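Structural PPIase-like protein L605 (Mimivirus, PDB 2OSE) probably acts as a cyclophilin-type peptidyl-prolyl cis-trans isomerase, probably able to bind cyclosporin A, and assembles as a homotrimer. Local coordinates at residues V132-E137 / Y142-F147; Y121-E124 / L129-V132; F40-E45 / T105-E110; C79-V84 / I90-I95. All blocks are in the same frame, centred on the assembly; numbering follows the deposited sequence.

Interaction 1: residues V132-E137 / Y142-F147; sequences VPYTDE and YYDSTF
Tyr134 and Tyr142 form an antiparallel hydrogen-bonded pair: Tyr134 N to Tyr142 O and Tyr142 N to Tyr134 O both measure 2.9 Å. A third backbone bond, Val132 N to Thr146 O at 2.9 Å, rejoins the segments beyond a bulging loop. There a water accepts from Asp144 N, while Val132 O and Thr146 O may compete for its protons.

Tyr142 CB lies over a face of the Tyr134 ring, 4.0 Å from its centroid, a CH-pi contact; chi1 of 74° puts Tyr134 CG between the backbone N and the carbonyl carbon and brings the ring under Tyr142 CB. Asp136 OD2 approaches the edge of the Tyr142 ring, 3.4 Å from CE2, while Asp136 OD1 takes backbone N-H groups of Ser138 and Asn140. Pro133 CB rests 3.7 Å from Tyr143 CE1.

Asp144 OD1 accepts from Thr146 N, closing an Asx turn, and from Thr146 OG1 at 2.7 Å, both from the same face of the carboxylate. Arg193 of a neighbouring subunit makes a salt bridge with this oxygen and hydrogen bonds to Val132 O and Pro133 O, so the two segments together present a cluster of acceptors that suits an incoming guanidinium group.

Interaction 2: residues Y121-E124 / L129-V132; sequences YPHE and LSLV
On strand 128-135 of the antiparallel barrel, Ser130 meets His123 from the loop that leads into the strand, and this pair makes up the whole contact. The evidence is one polar bond: His123 NE2 lies 3.1 Å from Ser130 OG, and either atom could be the donor. Ser130 CB also lies 3.5 Å from His123 NE2, and Ser130 OG comes within 3.6 Å of His123 CE1. The backbones stay far apart, with His123 CA and Ser130 CA 8.5 Å from each other, so the two side chains bridge the gap. The histidine torsion accounts for the reach of the ring: CG of His123 stands roughly opposite the backbone N (chi1 -151°), which extends the imidazole off the loop. On the strand, a chi1 of 61° leaves Ser130 OG where it meets NE2.

The histidine side chain also touches Val169, Thr150 and Leu163, and the contact between the segments buries just 73 Å². Nearby, Tyr121 anchors the loop by stacking on Phe36 and bonding to Asp38. Ser130 itself is held by backbone pairing with Met148 of strand 147-150. Its neighbours Leu129 and Leu131 point away from the loop and both pack on Ile170, while Ser130 faces the loop, all as part of the antiparallel barrel of the cyclophilin fold.

Interaction 3: residues F40-E45 / T105-E110; sequences FPAGVE and TVYCDE
Tyr107 CG lies beside its backbone N and opposite the carbonyl carbon (chi1 -49°), a setting that carries the phenol ring across to the first turn of helix 41-52. Its hydroxyl there donates to Ala42 O at 2.7 Å. The oxygen is met in the carbonyl plane, on a lone pair, with a C=O...OH angle of 124°, and it lies close to the plane of the ring, at its edge. Glu45, one turn further on, offers only its CB, 3.5 Å from Tyr107 OH; a bend at chi2 (-62°) turns the carboxylate away to a salt bridge with Arg37 and a bond from Ser11.

This helix is one of the two main helices of the cyclophilin fold, and the tyrosine pins to its start the long connection between strands 89-92 and 128-135. The loop is tightly wound: a type I' turn runs from Tyr107 to Glu110, Thr105 OG1 donates to Glu110 O at 2.6 Å, and Thr105 N to Asp109 OD1 at 3.2 Å. Val106 CG2 sits 3.8 Å above the centre of the Tyr107 ring, covering one face, while Leu5 and Leu8 of the N-terminal region also touch the ring. Asp109 has further partners in Arg74 and Tyr96.

Interaction 4: residues C79-V84 / I90-I95; sequences CKFHNV and IVSGDI
Phe81 takes Ser92 CB over one face of its ring, 4.0 Å from the centroid, in a CH-pi contact, and meets Ile90 CD1 with CE1 at 3.6 Å. Ser92 OG, set opposite its backbone N (chi1 -167°), swings across to donate to Lys80 O at 2.7 Å, arriving well above the carbonyl plane, 59° out of it. Close by, His82 N bonds to Val91 O at 2.9 Å, and the His82 ring, turned back by chi1 61°, has that same carbonyl oxygen over its face and Val91 CG1 3.6 Å from CE1. Further along, Val84 CG1 packs on Ile90 CG2 at 3.8 Å.

A second shell sets these groups. Asn83 ND2 donates to His82 ND1 at a short 2.6 Å, nearly in the imidazole plane, which would favour this ring orientation; NE2 is buried without a partner. The strands run antiparallel, Asn83 opposite Val91 and Val84 opposite Ile90, though the bond from Val91 N to Asn83 O is weak. Phe198 and Ile200 cover Phe81, and Gly192 of a neighbouring subunit packs on His82, Asn83 and Val91. Asp94 bonds to Ser101 and forms a salt bridge with Lys194 of that subunit.

In classical cyclophilins this Phe-His-Arg-Val hairpin lines the proline-binding groove and carries the catalytic arginine; by comparison, Asn83 appears to take its place. An amide beside His82 suggests a wall that probably differs from the classical one and that the neighbouring subunit may partly cover.

In the fold
Along the chain, interaction 4 comes between the two segments of interaction 3, and interactions 2 and 1 follow, meeting at Val132 on strand 128-135. All four lie within one cyclophilin domain, with centres about 11 to 18 Å apart. Interactions 1 and 4 reach the same sheet: Phe147 N lies 2.9 Å from Ser92 O and Ser145 OG 2.6 Å from Gly93 O, both probable hydrogen bonds. Interaction 3 adds the helix 41-52, joined to interactions 2 and 1 by Leu131 on Gly43 and Phe40 against Tyr143. Interactions 1 and 4 both touch the second subunit, through its residues 190-194, so the trimer interface runs over both, and may approach the family's substrate groove at interaction 4.

Interaction 1: residues V132-E137 / Y142-F147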
loop_
_atom_site.group_PDB
_atom_site.type_symbol
_atom_site.label_atom_id
_atom_site.label_comp_id
_atom_site.label_asym_id
_atom_site.label_seq_id
_atom_site.Cartn_x
_atom_site.Cartn_y
_atom_site.Cartn_z
ATOM N N VAL A 132 10.741 15.063 -8.160
ATOM C CA VAL A 132 10.119 14.958 -6.841
ATOM C C VAL A 132 11.217 15.079 -5.757
ATOM O O VAL A 132 12.193 14.317 -5.773
ATOM C CB VAL A 132 9.322 13.635 -6.727
ATOM C CG1 VAL A 132 8.691 13.468 -5.314
ATOM C CG2 VAL A 132 8.229 13.570 -7.833
ATOM N N PRO A 133 11.069 16.053 -4.841
ATOM C CA PRO A 133 12.089 16.231 -3.810
ATOM C C PRO A 133 12.040 15.107 -2.739
ATOM O O PRO A 133 11.044 14.378 -2.614
ATOM C CB PRO A 133 11.728 17.581 -3.182
ATOM C CG PRO A 133 10.271 17.729 -3.417
ATOM C CD PRO A 133 9.954 17.011 -4.700
ATOM N N TYR A 134 13.147 14.940 -2.030
ATOM C CA TYR A 134 13.140 14.221 -0.745
ATOM C C TYR A 134 13.996 14.994 0.288
ATOM O O TYR A 134 14.694 15.949 -0.072
ATOM C CB TYR A 134 13.603 12.774 -0.903
ATOM C CG TYR A 134 15.082 12.595 -1.122
ATOM C CD1 TYR A 134 15.943 12.395 -0.029
ATOM C CD2 TYR A 134 15.629 12.583 -2.404
ATOM C CE1 TYR A 134 17.291 12.194 -0.202
ATOM C CE2 TYR A 134 16.982 12.369 -2.597
ATOM C CZ TYR A 134 17.810 12.184 -1.487
ATOM O OH TYR A 134 19.143 11.985 -1.655
ATOM N N THR A 135 13.882 14.601 1.562
ATOM C CA THR A 135 14.562 15.275 2.683
ATOM C C THR A 135 15.474 14.262 3.355
ATOM O O THR A 135 15.097 13.094 3.566
ATOM C CB THR A 135 13.544 15.873 3.664
ATOM O OG1 THR A 135 12.727 16.824 2.978
ATOM C CG2 THR A 135 14.229 16.617 4.793
ATOM N N ASP A 136 16.702 14.680 3.658
ATOM C CA ASP A 136 17.652 13.771 4.258
ATOM C C ASP A 136 17.534 13.846 5.786
ATOM O O ASP A 136 16.686 14.568 6.298
ATOM C CB ASP A 136 19.079 14.048 3.759
ATOM C CG ASP A 136 19.680 15.340 4.325
ATOM O OD1 ASP A 136 18.998 16.127 5.040
ATOM O OD2 ASP A 136 20.873 15.561 4.034
ATOM N N GLU A 137 18.402 13.127 6.491
ATOM C CA GLU A 137 18.374 13.096 7.960
ATOM C C GLU A 137 18.535 14.464 8.662
ATOM O O GLU A 137 18.196 14.593 9.833
ATOM C CB GLU A 137 19.314 12.017 8.523
ATOM C CG GLU A 137 20.772 12.170 8.184
ATOM C CD GLU A 137 21.693 11.264 9.012
ATOM O OE1 GLU A 137 21.378 10.052 9.218
ATOM O OE2 GLU A 137 22.771 11.764 9.433
ATOM N N TYR A 142 16.893 17.286 -1.438
ATOM C CA TYR A 142 17.653 16.735 -2.563
ATOM C C TYR A 142 16.702 16.148 -3.614
ATOM O O TYR A 142 15.534 15.966 -3.347
ATOM C CB TYR A 142 18.663 15.660 -2.128
ATOM C CG TYR A 142 19.851 16.197 -1.332
ATOM C CD1 TYR A 142 20.953 16.819 -1.973
ATOM C CD2 TYR A 142 19.867 16.110 0.070
ATOM C CE1 TYR A 142 22.044 17.330 -1.221
ATOM C CE2 TYR A 142 20.959 16.632 0.831
ATOM C CZ TYR A 142 22.023 17.233 0.178
ATOM O OH TYR A 142 23.074 17.714 0.934
ATOM N N TYR A 143 17.246 15.843 -4.787
ATOM C CA TYR A 143 16.497 15.253 -5.877
ATOM C C TYR A 143 17.222 14.035 -6.360
ATOM O O TYR A 143 18.415 13.823 -6.066
ATOM C CB TYR A 143 16.283 16.260 -7.009
ATOM C CG TYR A 143 15.461 17.434 -6.581
ATOM C CD1 TYR A 143 14.083 17.450 -6.775
ATOM C CD2 TYR A 143 16.047 18.531 -5.972
ATOM C CE1 TYR A 143 13.330 18.514 -6.378
ATOM C CE2 TYR A 143 15.299 19.595 -5.560
ATOM C CZ TYR A 143 13.938 19.583 -5.751
ATOM O OH TYR A 143 13.176 20.664 -5.376
ATOM N N ASP A 144 16.487 13.204 -7.080
ATOM C CA ASP A 144 17.060 12.028 -7.689
ATOM C C ASP A 144 16.340 11.755 -9.041
ATOM O O ASP A 144 15.817 12.688 -9.684
ATOM C CB ASP A 144 17.079 10.828 -6.682
ATOM C CG ASP A 144 15.699 10.490 -6.094
ATOM O OD1 ASP A 144 14.651 10.859 -6.710
ATOM O OD2 ASP A 144 15.659 9.828 -5.001
ATOM N N SER A 145 16.342 10.496 -9.453
ATOM C CA SER A 145 15.661 10.023 -10.661
ATOM C C SER A 145 14.116 10.073 -10.626
ATOM O O SER A 145 13.473 9.867 -11.670
ATOM C CB SER A 145 16.107 8.586 -10.921
ATOM O OG SER A 145 15.823 7.763 -9.788
ATOM N N THR A 146 13.543 10.291 -9.436
ATOM C CA THR A 146 12.094 10.359 -9.215
ATOM C C THR A 146 11.431 11.573 -9.877
ATOM O O THR A 146 11.779 12.716 -9.607
ATOM C CB THR A 146 11.728 10.388 -7.694
ATOM O OG1 THR A 146 12.463 9.351 -7.015
ATOM C CG2 THR A 146 10.200 10.156 -7.499
ATOM N N PHE A 147 10.461 11.306 -10.747
ATOM C CA PHE A 147 9.899 12.370 -11.553
ATOM C C PHE A 147 8.380 12.234 -11.633
ATOM O O PHE A 147 7.840 11.150 -11.496
ATOM C CB PHE A 147 10.559 12.377 -12.959
ATOM C CG PHE A 147 10.098 11.247 -13.865
ATOM C CD1 PHE A 147 8.897 11.351 -14.568
ATOM C CD2 PHE A 147 10.857 10.100 -14.011
ATOM C CE1 PHE A 147 8.480 10.344 -15.399
ATOM C CE2 PHE A 147 10.449 9.063 -14.853
ATOM C CZ PHE A 147 9.265 9.195 -15.539
HETATM O O HOH W 1 13.830 13.945 -7.868
#

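Interaction 2: residues Y121-E124 / L129-V132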
loop_
_atom_site.group_PDB
_atom_site.type_symbol
_atom_site.label_atom_id
_atom_site.label_comp_id
_atom_site.label_asym_id
_atom_site.label_seq_id
_atom_site.Cartn_x
_atom_site.Cartn_y
_atom_site.Cartn_z
ATOM N N TYR A 121 9.543 27.639 -13.976
ATOM C CA TYR A 121 8.344 27.337 -14.769
ATOM C C TYR A 121 7.189 26.996 -13.832
ATOM O O TYR A 121 7.313 26.102 -13.000
ATOM C CB TYR A 121 8.607 26.186 -15.773
ATOM C CG TYR A 121 9.685 26.539 -16.766
ATOM C CD1 TYR A 121 9.367 27.033 -18.038
ATOM C CD2 TYR A 121 11.026 26.447 -16.424
ATOM C CE1 TYR A 121 10.375 27.412 -18.937
ATOM C CE2 TYR A 121 12.037 26.827 -17.318
ATOM C CZ TYR A 121 11.690 27.304 -18.569
ATOM O OH TYR A 121 12.694 27.659 -19.431
ATOM N N PRO A 122 6.067 27.715 -13.951
ATOM C CA PRO A 122 4.893 27.434 -13.096
ATOM C C PRO A 122 4.400 25.999 -13.290
ATOM O O PRO A 122 4.726 25.364 -14.324
ATOM C CB PRO A 122 3.843 28.449 -13.555
ATOM C CG PRO A 122 4.631 29.528 -14.331
ATOM C CD PRO A 122 5.848 28.831 -14.892
ATOM N N HIS A 123 3.675 25.485 -12.287
ATOM C CA HIS A 123 3.317 24.056 -12.208
ATOM C C HIS A 123 1.790 23.928 -12.272
ATOM O O HIS A 123 1.153 23.291 -11.419
ATOM C CB HIS A 123 3.887 23.450 -10.896
ATOM C CG HIS A 123 4.224 21.982 -10.957
ATOM N ND1 HIS A 123 3.691 21.116 -11.894
ATOM C CD2 HIS A 123 4.991 21.219 -10.137
ATOM C CE1 HIS A 123 4.144 19.893 -11.671
ATOM N NE2 HIS A 123 4.939 19.931 -10.615
ATOM N N GLU A 124 1.211 24.534 -13.299
ATOM C CA GLU A 124 -0.237 24.691 -13.397
ATOM C C GLU A 124 -0.931 23.959 -14.560
ATOM O O GLU A 124 -2.158 23.961 -14.654
ATOM C CB GLU A 124 -0.544 26.184 -13.511
ATOM C CG GLU A 124 0.266 27.045 -12.558
ATOM C CD GLU A 124 -0.252 28.465 -12.470
ATOM O OE1 GLU A 124 -0.385 29.129 -13.526
ATOM O OE2 GLU A 124 -0.538 28.889 -11.330
ATOM N N LEU A 129 6.527 17.971 -16.772
ATOM C CA LEU A 129 7.463 17.063 -16.123
ATOM C C LEU A 129 8.169 17.783 -14.967
ATOM O O LEU A 129 8.636 18.914 -15.148
ATOM C CB LEU A 129 8.571 16.617 -17.107
ATOM C CG LEU A 129 9.731 15.791 -16.518
ATOM C CD1 LEU A 129 9.236 14.385 -16.160
ATOM C CD2 LEU A 129 10.928 15.739 -17.474
ATOM N N SER A 130 8.302 17.106 -13.827
ATOM C CA SER A 130 8.938 17.725 -12.659
ATOM C C SER A 130 9.728 16.694 -11.876
ATOM O O SER A 130 9.559 15.486 -12.094
ATOM C CB SER A 130 7.901 18.481 -11.813
ATOM O OG SER A 130 6.861 17.631 -11.306
ATOM N N LEU A 131 10.644 17.150 -11.023
ATOM C CA LEU A 131 11.412 16.215 -10.195
ATOM C C LEU A 131 10.858 16.239 -8.764
ATOM O O LEU A 131 10.536 17.280 -8.240
ATOM C CB LEU A 131 12.918 16.525 -10.205
ATOM C CG LEU A 131 13.601 16.399 -11.563
ATOM C CD1 LEU A 131 15.087 16.827 -11.479
ATOM C CD2 LEU A 131 13.458 14.978 -12.172
ATOM N N VAL A 132 10.741 15.063 -8.160
ATOM C CA VAL A 132 10.119 14.958 -6.841
ATOM C C VAL A 132 11.217 15.079 -5.757
ATOM O O VAL A 132 12.193 14.317 -5.773
ATOM C CB VAL A 132 9.322 13.635 -6.727
ATOM C CG1 VAL A 132 8.691 13.468 -5.314
ATOM C CG2 VAL A 132 8.229 13.570 -7.833
#

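Interaction 3: residues F40-E45 / T105-E110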
loop_
_atom_site.group_PDB
_atom_site.type_symbol
_atom_site.label_atom_id
_atom_site.label_comp_id
_atom_site.label_asym_id
_atom_site.label_seq_id
_atom_site.Cartn_x
_atom_site.Cartn_y
_atom_site.Cartn_z
ATOM N N PHE A 40 17.107 23.811 -14.063
ATOM C CA PHE A 40 17.731 22.936 -13.076
ATOM C C PHE A 40 18.745 22.078 -13.784
ATOM O O PHE A 40 18.470 20.892 -14.057
ATOM C CB PHE A 40 16.649 22.009 -12.459
ATOM C CG PHE A 40 17.082 21.225 -11.252
ATOM C CD1 PHE A 40 18.407 21.234 -10.796
ATOM C CD2 PHE A 40 16.125 20.434 -10.563
ATOM C CE1 PHE A 40 18.788 20.482 -9.683
ATOM C CE2 PHE A 40 16.488 19.683 -9.446
ATOM C CZ PHE A 40 17.819 19.707 -8.990
ATOM N N PRO A 41 19.941 22.630 -14.088
ATOM C CA PRO A 41 20.908 21.858 -14.845
ATOM C C PRO A 41 21.234 20.435 -14.403
ATOM O O PRO A 41 21.241 19.516 -15.233
ATOM C CB PRO A 41 22.161 22.758 -14.813
ATOM C CG PRO A 41 21.614 24.114 -14.799
ATOM C CD PRO A 41 20.434 24.010 -13.843
ATOM N N ALA A 42 21.535 20.227 -13.122
ATOM C CA ALA A 42 21.934 18.887 -12.677
ATOM C C ALA A 42 20.764 17.881 -12.705
ATOM O O ALA A 42 20.968 16.712 -12.941
ATOM C CB ALA A 42 22.535 18.947 -11.227
ATOM N N GLY A 43 19.560 18.357 -12.428
ATOM C CA GLY A 43 18.373 17.483 -12.416
ATOM C C GLY A 43 17.923 17.102 -13.818
ATOM O O GLY A 43 17.502 15.974 -14.048
ATOM N N VAL A 44 18.012 18.053 -14.738
ATOM C CA VAL A 44 17.800 17.824 -16.191
ATOM C C VAL A 44 18.818 16.842 -16.779
ATOM O O VAL A 44 18.443 15.886 -17.488
ATOM C CB VAL A 44 17.775 19.166 -16.956
ATOM C CG1 VAL A 44 17.833 18.944 -18.502
ATOM C CG2 VAL A 44 16.529 19.911 -16.574
ATOM N N GLU A 45 20.105 17.053 -16.489
ATOM C CA GLU A 45 21.120 16.124 -16.992
ATOM C C GLU A 45 20.957 14.707 -16.459
ATOM O O GLU A 45 21.108 13.744 -17.205
ATOM C CB GLU A 45 22.570 16.661 -16.797
ATOM C CG GLU A 45 22.883 17.904 -17.630
ATOM C CD GLU A 45 22.802 17.708 -19.168
ATOM O OE1 GLU A 45 23.012 16.589 -19.691
ATOM O OE2 GLU A 45 22.533 18.715 -19.857
ATOM N N THR A 105 20.951 8.162 -9.135
ATOM C CA THR A 105 21.452 9.254 -9.941
ATOM C C THR A 105 22.673 8.779 -10.729
ATOM O O THR A 105 23.312 7.784 -10.357
ATOM C CB THR A 105 21.793 10.536 -9.118
ATOM O OG1 THR A 105 23.090 10.422 -8.502
ATOM C CG2 THR A 105 20.721 10.862 -8.059
ATOM N N VAL A 106 22.985 9.484 -11.814
ATOM C CA VAL A 106 24.144 9.160 -12.668
ATOM C C VAL A 106 25.463 9.688 -12.057
ATOM O O VAL A 106 26.553 9.415 -12.564
ATOM C CB VAL A 106 23.982 9.708 -14.125
ATOM C CG1 VAL A 106 22.771 9.076 -14.822
ATOM C CG2 VAL A 106 23.878 11.264 -14.146
ATOM N N TYR A 107 25.350 10.447 -10.973
ATOM C CA TYR A 107 26.517 11.041 -10.332
ATOM C C TYR A 107 27.089 10.151 -9.219
ATOM O O TYR A 107 27.194 10.589 -8.076
ATOM C CB TYR A 107 26.123 12.403 -9.772
ATOM C CG TYR A 107 25.389 13.277 -10.775
ATOM C CD1 TYR A 107 26.042 13.765 -11.914
ATOM C CD2 TYR A 107 24.048 13.626 -10.580
ATOM C CE1 TYR A 107 25.375 14.585 -12.836
ATOM C CE2 TYR A 107 23.372 14.463 -11.489
ATOM C CZ TYR A 107 24.046 14.925 -12.618
ATOM O OH TYR A 107 23.394 15.712 -13.529
ATOM N N CYS A 108 27.456 8.911 -9.557
ATOM C CA CYS A 108 27.792 7.873 -8.552
ATOM C C CYS A 108 26.709 7.743 -7.468
ATOM O O CYS A 108 27.008 7.490 -6.279
ATOM C CB CYS A 108 29.156 8.140 -7.904
ATOM S SG CYS A 108 30.477 8.370 -9.100
ATOM N N ASP A 109 25.452 7.933 -7.883
ATOM C CA ASP A 109 24.297 7.875 -6.991
ATOM C C ASP A 109 24.322 8.904 -5.875
ATOM O O ASP A 109 23.610 8.763 -4.870
ATOM C CB ASP A 109 24.107 6.461 -6.440
ATOM C CG ASP A 109 23.616 5.502 -7.493
ATOM O OD1 ASP A 109 22.438 5.632 -7.921
ATOM O OD2 ASP A 109 24.419 4.640 -7.916
ATOM N N GLU A 110 25.127 9.950 -6.063
ATOM C CA GLU A 110 25.094 11.103 -5.173
ATOM C C GLU A 110 23.747 11.810 -5.300
ATOM O O GLU A 110 23.215 11.944 -6.414
ATOM C CB GLU A 110 26.188 12.117 -5.521
ATOM C CG GLU A 110 27.620 11.700 -5.248
ATOM C CD GLU A 110 28.604 12.812 -5.631
ATOM O OE1 GLU A 110 29.353 12.612 -6.610
ATOM O OE2 GLU A 110 28.611 13.896 -4.978
#

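Interaction 4: residues C79-V84 / I90-I95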
loop_
_atom_site.group_PDB
_atom_site.type_symbol
_atom_site.label_atom_id
_atom_site.label_comp_id
_atom_site.label_asym_id
_atom_site.label_seq_id
_atom_site.Cartn_x
_atom_site.Cartn_y
_atom_site.Cartn_z
ATOM N N CYS A 79 11.119 0.835 -15.413
ATOM C CA CYS A 79 10.533 1.491 -14.234
ATOM C C CYS A 79 9.018 1.478 -14.249
ATOM O O CYS A 79 8.389 1.732 -15.296
ATOM C CB CYS A 79 10.985 2.941 -14.143
ATOM S SG CYS A 79 12.659 3.105 -13.644
ATOM N N LYS A 80 8.433 1.203 -13.085
ATOM C CA LYS A 80 6.981 1.258 -12.916
ATOM C C LYS A 80 6.550 2.667 -12.530
ATOM O O LYS A 80 7.323 3.424 -11.934
ATOM C CB LYS A 80 6.509 0.272 -11.836
ATOM C CG LYS A 80 6.970 -1.182 -12.072
ATOM C CD LYS A 80 6.345 -2.146 -11.049
ATOM C CE LYS A 80 6.809 -3.601 -11.320
ATOM N NZ LYS A 80 6.410 -4.475 -10.150
ATOM N N PHE A 81 5.317 3.020 -12.879
ATOM C CA PHE A 81 4.718 4.233 -12.361
ATOM C C PHE A 81 4.143 3.851 -11.015
ATOM O O PHE A 81 3.159 3.112 -10.952
ATOM C CB PHE A 81 3.687 4.815 -13.342
ATOM C CG PHE A 81 4.335 5.463 -14.537
ATOM C CD1 PHE A 81 4.757 6.802 -14.476
ATOM C CD2 PHE A 81 4.611 4.725 -15.670
ATOM C CE1 PHE A 81 5.422 7.395 -15.566
ATOM C CE2 PHE A 81 5.256 5.306 -16.774
ATOM C CZ PHE A 81 5.657 6.646 -16.716
ATOM N N HIS A 82 4.787 4.335 -9.954
ATOM C CA HIS A 82 4.576 3.804 -8.585
ATOM C C HIS A 82 3.561 4.561 -7.740
ATOM O O HIS A 82 3.033 4.019 -6.749
ATOM C CB HIS A 82 5.915 3.609 -7.840
ATOM C CG HIS A 82 6.730 4.861 -7.645
ATOM N ND1 HIS A 82 6.322 5.908 -6.847
ATOM C CD2 HIS A 82 7.971 5.191 -8.081
ATOM C CE1 HIS A 82 7.260 6.833 -6.812
ATOM N NE2 HIS A 82 8.271 6.426 -7.557
ATOM N N ASN A 83 3.283 5.807 -8.118
ATOM C CA ASN A 83 2.301 6.631 -7.444
ATOM C C ASN A 83 1.544 7.254 -8.594
ATOM O O ASN A 83 2.179 7.857 -9.503
ATOM C CB ASN A 83 2.959 7.764 -6.620
ATOM C CG ASN A 83 3.405 7.333 -5.221
ATOM O OD1 ASN A 83 2.836 7.780 -4.228
ATOM N ND2 ASN A 83 4.429 6.483 -5.138
ATOM N N VAL A 84 0.221 7.075 -8.590
ATOM C CA VAL A 84 -0.654 7.540 -9.666
ATOM C C VAL A 84 -1.906 8.078 -9.020
ATOM O O VAL A 84 -2.404 7.506 -8.018
ATOM C CB VAL A 84 -0.978 6.466 -10.743
ATOM C CG1 VAL A 84 0.305 5.923 -11.403
ATOM C CG2 VAL A 84 -1.859 5.313 -10.177
ATOM N N ILE A 90 1.143 11.213 -12.486
ATOM C CA ILE A 90 1.747 9.891 -12.372
ATOM C C ILE A 90 3.214 10.127 -11.966
ATOM O O ILE A 90 3.765 11.178 -12.282
ATOM C CB ILE A 90 1.676 9.098 -13.695
ATOM C CG1 ILE A 90 2.346 9.874 -14.842
ATOM C CG2 ILE A 90 0.212 8.715 -14.040
ATOM C CD1 ILE A 90 2.347 9.095 -16.139
ATOM N N VAL A 91 3.832 9.153 -11.308
ATOM C CA VAL A 91 5.196 9.310 -10.758
ATOM C C VAL A 91 5.980 8.047 -11.021
ATOM O O VAL A 91 5.439 6.946 -10.920
ATOM C CB VAL A 91 5.172 9.663 -9.230
ATOM C CG1 VAL A 91 6.579 9.790 -8.686
ATOM C CG2 VAL A 91 4.440 10.959 -9.018
ATOM N N SER A 92 7.248 8.191 -11.411
ATOM C CA SER A 92 8.109 7.048 -11.650
ATOM C C SER A 92 9.556 7.372 -11.259
ATOM O O SER A 92 9.806 8.430 -10.715
ATOM C CB SER A 92 8.019 6.602 -13.122
ATOM O OG SER A 92 8.614 5.327 -13.298
ATOM N N GLY A 93 10.486 6.446 -11.499
ATOM C CA GLY A 93 11.906 6.741 -11.304
ATOM C C GLY A 93 12.730 5.817 -10.425
ATOM O O GLY A 93 13.906 6.098 -10.188
ATOM N N ASP A 94 12.118 4.733 -9.937
ATOM C CA ASP A 94 12.837 3.699 -9.166
ATOM C C ASP A 94 13.661 2.823 -10.086
ATOM O O ASP A 94 13.268 1.681 -10.400
ATOM C CB ASP A 94 11.853 2.816 -8.406
ATOM C CG ASP A 94 11.549 3.332 -7.028
ATOM O OD1 ASP A 94 11.909 4.492 -6.698
ATOM O OD2 ASP A 94 10.952 2.547 -6.265
ATOM N N ILE A 95 14.811 3.356 -10.489
ATOM C CA ILE A 95 15.651 2.742 -11.508
ATOM C C ILE A 95 16.332 1.430 -11.061
ATOM O O ILE A 95 16.841 0.672 -11.897
ATOM C CB ILE A 95 16.698 3.779 -12.060
ATOM C CG1 ILE A 95 17.540 4.352 -10.921
ATOM C CG2 ILE A 95 15.988 4.895 -12.858
ATOM C CD1 ILE A 95 18.853 5.008 -11.375
#